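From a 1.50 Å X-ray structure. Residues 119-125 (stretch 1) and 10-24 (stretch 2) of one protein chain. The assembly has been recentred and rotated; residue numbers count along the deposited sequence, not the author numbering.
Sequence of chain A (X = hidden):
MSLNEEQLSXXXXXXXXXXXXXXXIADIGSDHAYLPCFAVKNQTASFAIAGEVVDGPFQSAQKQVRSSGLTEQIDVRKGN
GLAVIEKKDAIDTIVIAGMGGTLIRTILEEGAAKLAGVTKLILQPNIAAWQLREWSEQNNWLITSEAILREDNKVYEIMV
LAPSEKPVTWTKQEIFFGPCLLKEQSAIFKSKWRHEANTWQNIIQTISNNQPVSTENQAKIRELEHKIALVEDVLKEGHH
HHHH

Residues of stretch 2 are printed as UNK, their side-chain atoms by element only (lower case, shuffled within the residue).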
# COMPACT_ATOMS: atom_id res chain seq x y z
N THR A 119 5.55 12.93 7.89
CA THR A 119 4.31 13.63 7.51
C THR A 119 3.54 13.00 6.31
O THR A 119 2.48 13.48 5.88
CB THR A 119 4.56 15.12 7.21
OG1 THR A 119 5.63 15.26 6.27
CG2 THR A 119 4.93 15.89 8.50
N LYS A 120 4.12 11.94 5.74
CA LYS A 120 3.48 11.31 4.59
C LYS A 120 3.86 9.85 4.54
O LYS A 120 5.03 9.49 4.71
CB LYS A 120 3.82 12.03 3.29
CG LYS A 120 3.14 11.47 2.01
CD LYS A 120 3.05 12.45 0.83
CE LYS A 120 4.44 12.98 0.45
NZ LYS A 120 4.19 13.91 -0.66
N LEU A 121 2.86 8.97 4.35
CA LEU A 121 3.14 7.55 4.06
C LEU A 121 2.54 7.29 2.69
O LEU A 121 1.43 7.72 2.39
CB LEU A 121 2.48 6.58 5.06
CG LEU A 121 2.77 6.76 6.54
CD1 LEU A 121 1.86 5.88 7.46
CD2 LEU A 121 4.24 6.46 6.79
N ILE A 122 3.29 6.57 1.87
CA ILE A 122 2.78 6.11 0.57
C ILE A 122 2.85 4.58 0.58
O ILE A 122 3.97 3.98 0.65
CB ILE A 122 3.61 6.62 -0.59
CG1 ILE A 122 3.63 8.17 -0.59
CG2 ILE A 122 3.00 6.12 -1.89
CD1 ILE A 122 4.79 8.77 -1.43
N LEU A 123 1.69 3.92 0.63
CA LEU A 123 1.70 2.46 0.89
C LEU A 123 1.06 1.78 -0.31
O LEU A 123 0.06 2.26 -0.86
CB LEU A 123 0.90 2.14 2.17
CG LEU A 123 1.27 2.94 3.39
CD1 LEU A 123 0.36 2.46 4.54
CD2 LEU A 123 2.77 2.78 3.72
N GLN A 124 1.66 0.65 -0.72
CA GLN A 124 1.12 -0.08 -1.86
C GLN A 124 1.06 -1.55 -1.45
O GLN A 124 2.00 -2.27 -1.68
CB GLN A 124 1.95 0.18 -3.11
CG GLN A 124 1.36 -0.48 -4.38
CD GLN A 124 1.82 -1.90 -4.54
OE1 GLN A 124 3.01 -2.14 -4.59
NE2 GLN A 124 0.88 -2.86 -4.56
N PRO A 125 -0.06 -1.97 -0.86
CA PRO A 125 -0.20 -3.38 -0.44
C PRO A 125 -0.68 -4.27 -1.58
O PRO A 125 -1.52 -3.87 -2.38
CB PRO A 125 -1.28 -3.31 0.63
CG PRO A 125 -2.20 -2.17 0.16
CD PRO A 125 -1.21 -1.15 -0.46
N UNK A 10 4.72 1.02 -14.13
CA UNK A 10 3.58 1.93 -13.93
C UNK A 10 3.21 1.97 -12.45
O UNK A 10 2.81 3.01 -11.92
c UNK A 10 2.63 1.68 -16.25
c UNK A 10 2.44 3.13 -16.68
c UNK A 10 2.31 3.24 -18.21
n UNK A 10 3.67 3.26 -18.81
c UNK A 10 2.37 1.53 -14.78
N UNK A 11 3.33 0.83 -11.79
CA UNK A 11 3.06 0.74 -10.35
C UNK A 11 4.01 1.65 -9.56
O UNK A 11 3.56 2.45 -8.70
c UNK A 11 5.54 -2.80 -7.36
c UNK A 11 2.97 -0.96 -8.40
n UNK A 11 6.80 -3.10 -7.69
n UNK A 11 4.59 -2.78 -8.30
c UNK A 11 3.20 -2.42 -8.06
c UNK A 11 3.19 -0.73 -9.89
n UNK A 11 5.27 -2.49 -6.10
N UNK A 12 5.31 1.51 -9.80
CA UNK A 12 6.26 2.33 -9.06
C UNK A 12 6.24 3.78 -9.48
O UNK A 12 6.49 4.63 -8.64
c UNK A 12 9.23 -0.11 -8.60
c UNK A 12 7.59 0.62 -6.79
c UNK A 12 7.68 1.74 -9.10
c UNK A 12 7.82 0.45 -8.29
N UNK A 13 5.90 4.06 -10.73
CA UNK A 13 5.76 5.41 -11.22
C UNK A 13 4.60 6.08 -10.47
O UNK A 13 4.72 7.25 -10.02
c UNK A 13 5.50 5.41 -12.71
c UNK A 13 5.33 6.83 -13.31
o UNK A 13 6.12 7.36 -15.48
c UNK A 13 5.23 6.80 -14.81
o UNK A 13 4.27 6.21 -15.35
N UNK A 14 3.52 5.34 -10.27
CA UNK A 14 2.38 5.91 -9.56
C UNK A 14 2.74 6.20 -8.12
O UNK A 14 2.40 7.24 -7.59
n UNK A 14 -1.96 8.88 -10.51
c UNK A 14 -1.81 7.59 -9.75
c UNK A 14 -0.42 7.06 -9.96
c UNK A 14 -0.17 5.76 -9.17
c UNK A 14 1.09 5.06 -9.72
N UNK A 15 3.45 5.25 -7.47
CA UNK A 15 3.88 5.45 -6.11
C UNK A 15 4.76 6.73 -6.01
O UNK A 15 4.53 7.56 -5.11
c UNK A 15 4.63 4.18 -5.61
c UNK A 15 5.33 4.47 -4.32
c UNK A 15 3.66 2.99 -5.44
N UNK A 16 5.74 6.84 -6.91
CA UNK A 16 6.69 7.97 -6.97
C UNK A 16 5.97 9.29 -7.22
O UNK A 16 6.46 10.33 -6.77
c UNK A 16 7.72 7.72 -8.03
N UNK A 17 4.82 9.22 -7.89
CA UNK A 17 4.12 10.46 -8.27
C UNK A 17 3.61 11.22 -7.04
O UNK A 17 3.24 12.39 -7.16
c UNK A 17 2.94 10.18 -9.22
o UNK A 17 1.84 9.69 -8.51
N UNK A 18 3.56 10.56 -5.89
CA UNK A 18 3.13 11.17 -4.64
C UNK A 18 4.26 11.77 -3.84
O UNK A 18 4.04 12.30 -2.77
c UNK A 18 -1.41 9.04 -5.70
c UNK A 18 -0.41 8.08 -5.56
o UNK A 18 -2.61 8.69 -6.31
c UNK A 18 2.34 10.16 -3.81
c UNK A 18 1.03 9.77 -4.49
c UNK A 18 -0.00 10.71 -4.66
c UNK A 18 0.83 8.47 -4.94
c UNK A 18 -1.21 10.36 -5.28
N UNK A 19 5.47 11.72 -4.40
CA UNK A 19 6.65 12.36 -3.75
C UNK A 19 6.85 13.63 -4.55
O UNK A 19 7.13 13.56 -5.72
c UNK A 19 7.68 10.14 -3.14
c UNK A 19 8.75 9.04 -3.41
c UNK A 19 7.90 11.47 -3.89
c UNK A 19 9.15 12.19 -3.34
N UNK A 20 6.67 14.80 -3.93
CA UNK A 20 6.53 16.03 -4.73
C UNK A 20 7.30 17.24 -4.22
O UNK A 20 7.46 18.21 -4.95
c UNK A 20 5.00 16.46 -4.81
o UNK A 20 4.49 16.63 -3.48
c UNK A 20 4.18 15.40 -5.55
N UNK A 21 7.74 17.19 -2.99
CA UNK A 21 8.17 18.43 -2.31
C UNK A 21 9.65 18.45 -1.96
O UNK A 21 10.05 18.97 -0.90
c UNK A 21 5.36 19.16 1.14
c UNK A 21 5.83 18.77 -1.31
c UNK A 21 7.34 18.63 -1.05
c UNK A 21 5.04 18.31 -0.09
n UNK A 21 4.94 18.48 2.39
N UNK A 22 10.47 17.84 -2.82
CA UNK A 22 11.91 17.74 -2.54
C UNK A 22 12.13 17.19 -1.09
O UNK A 22 12.83 17.77 -0.27
o UNK A 22 14.79 19.78 -2.05
c UNK A 22 14.12 19.03 -2.77
n UNK A 22 14.68 18.15 -3.61
c UNK A 22 12.59 19.12 -2.75
N UNK A 23 11.50 16.04 -0.83
CA UNK A 23 11.39 15.41 0.50
C UNK A 23 12.56 14.48 0.88
O UNK A 23 13.27 14.00 -0.00
c UNK A 23 10.06 14.56 0.51
o UNK A 23 6.73 15.02 -1.13
c UNK A 23 7.67 14.46 -0.52
o UNK A 23 7.59 13.34 0.01
c UNK A 23 9.01 15.18 -0.49
N UNK A 24 12.75 14.25 2.17
CA UNK A 24 13.64 13.20 2.67
C UNK A 24 12.79 11.93 2.83
O UNK A 24 11.82 11.89 3.63
c UNK A 24 17.98 14.15 5.34
n UNK A 24 18.69 13.23 5.97
n UNK A 24 18.51 14.84 4.31
n UNK A 24 16.72 14.35 5.73
c UNK A 24 15.78 15.30 5.13
c UNK A 24 15.20 14.83 3.80
c UNK A 24 14.35 13.58 3.98

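Position 10 carries four carbons in a row ending in a nitrogen, out of reach of stretch 1; an unbranched chain with a terminal amine is Lys10. Position 11 has three carbons, a nitrogen, then a carbon bearing two more nitrogens, and one terminal nitrogen of position 11 lies 2.7 Å from OE1 of Gln124; this guanidinium makes it Arg11. Its CA-to-CB bond points sideways, but the end comes nearer: NH1 donates to OE1 of Gln124 with an N-H...O angle of 150°, and the acceptor lies at the guanidinium edge, near its plane, where the N-H bonds point.

Position 12 shows four carbons forked at the second, which identifies Leu12; it makes no contact with the strand. Position 13 has three carbons, the last carrying two oxygens. That carboxylate on a two-methylene stem is Glu13, exposed and out of reach. Position 14 repeats the pattern of four carbons and a terminal nitrogen, hence Lys14, also out of reach.

At position 15 one carbon carries two others, one 3.7 Å from CG2 of Ile122 and the other 4.0 Å from CB of Gln124. This fork directly at CB gives Val15, the two carbons being CG1 and CG2 respectively. Position 16 has a single carbon pointing away from the strand: Ala16. Position 17 has one carbon and one oxygen, Ser17; its OG donates to the backbone O of Lys14 at 2.7 Å, a bond back into the preceding helical turn.

Position 18 has one carbon leading to a six-carbon ring bearing an oxygen. CB of position 18 points toward the strand and comes within 3.7 Å of CD1 of Ile122, whereas the end of the side chain leads away; the phenol makes it Tyr18. Position 19 has four carbons forked at the first, one arm two carbons long, and the inner carbon of that arm packs 3.6 Å from CD1 of Ile122: this is Ile19, and the carbon is CG1. A type I turn spans Ala16 to Ile19, with N of Ile19 bonded to O of Ala16 at 2.9 Å.

Position 20, one carbon carrying an oxygen and a carbon, is Thr20. Position 21, four carbons ending in nitrogen, is Lys21, pointing toward the strand without touching it. Position 22 has two carbons, the second bearing one oxygen and one nitrogen: the amide of Asn22. Position 23 has three carbons ending in two oxygens, one of them 2.8 Å from NZ of Lys120. This is Glu23, and the oxygen is OE2. Position 24 has three carbons, a nitrogen, then a carbon carrying two more nitrogens, and is Arg24, out of reach of stretch 1.

Lys120, Ile122 and Gln124 point toward stretch 2, while Leu121 and Leu123 make no contact. The helix runs nearly antiparallel at 160°. Apolar packing around Ile122 is flanked by polar bonds: Arg11 to Gln124, and NZ of Lys120, which donates to O of Tyr18 at 2.7 Å and forms a salt bridge with Glu23. OE2 of Glu23 also accepts from N of Thr20 at 2.8 Å.

Stretch 2 (10-24) KRLEKVASYITKNER
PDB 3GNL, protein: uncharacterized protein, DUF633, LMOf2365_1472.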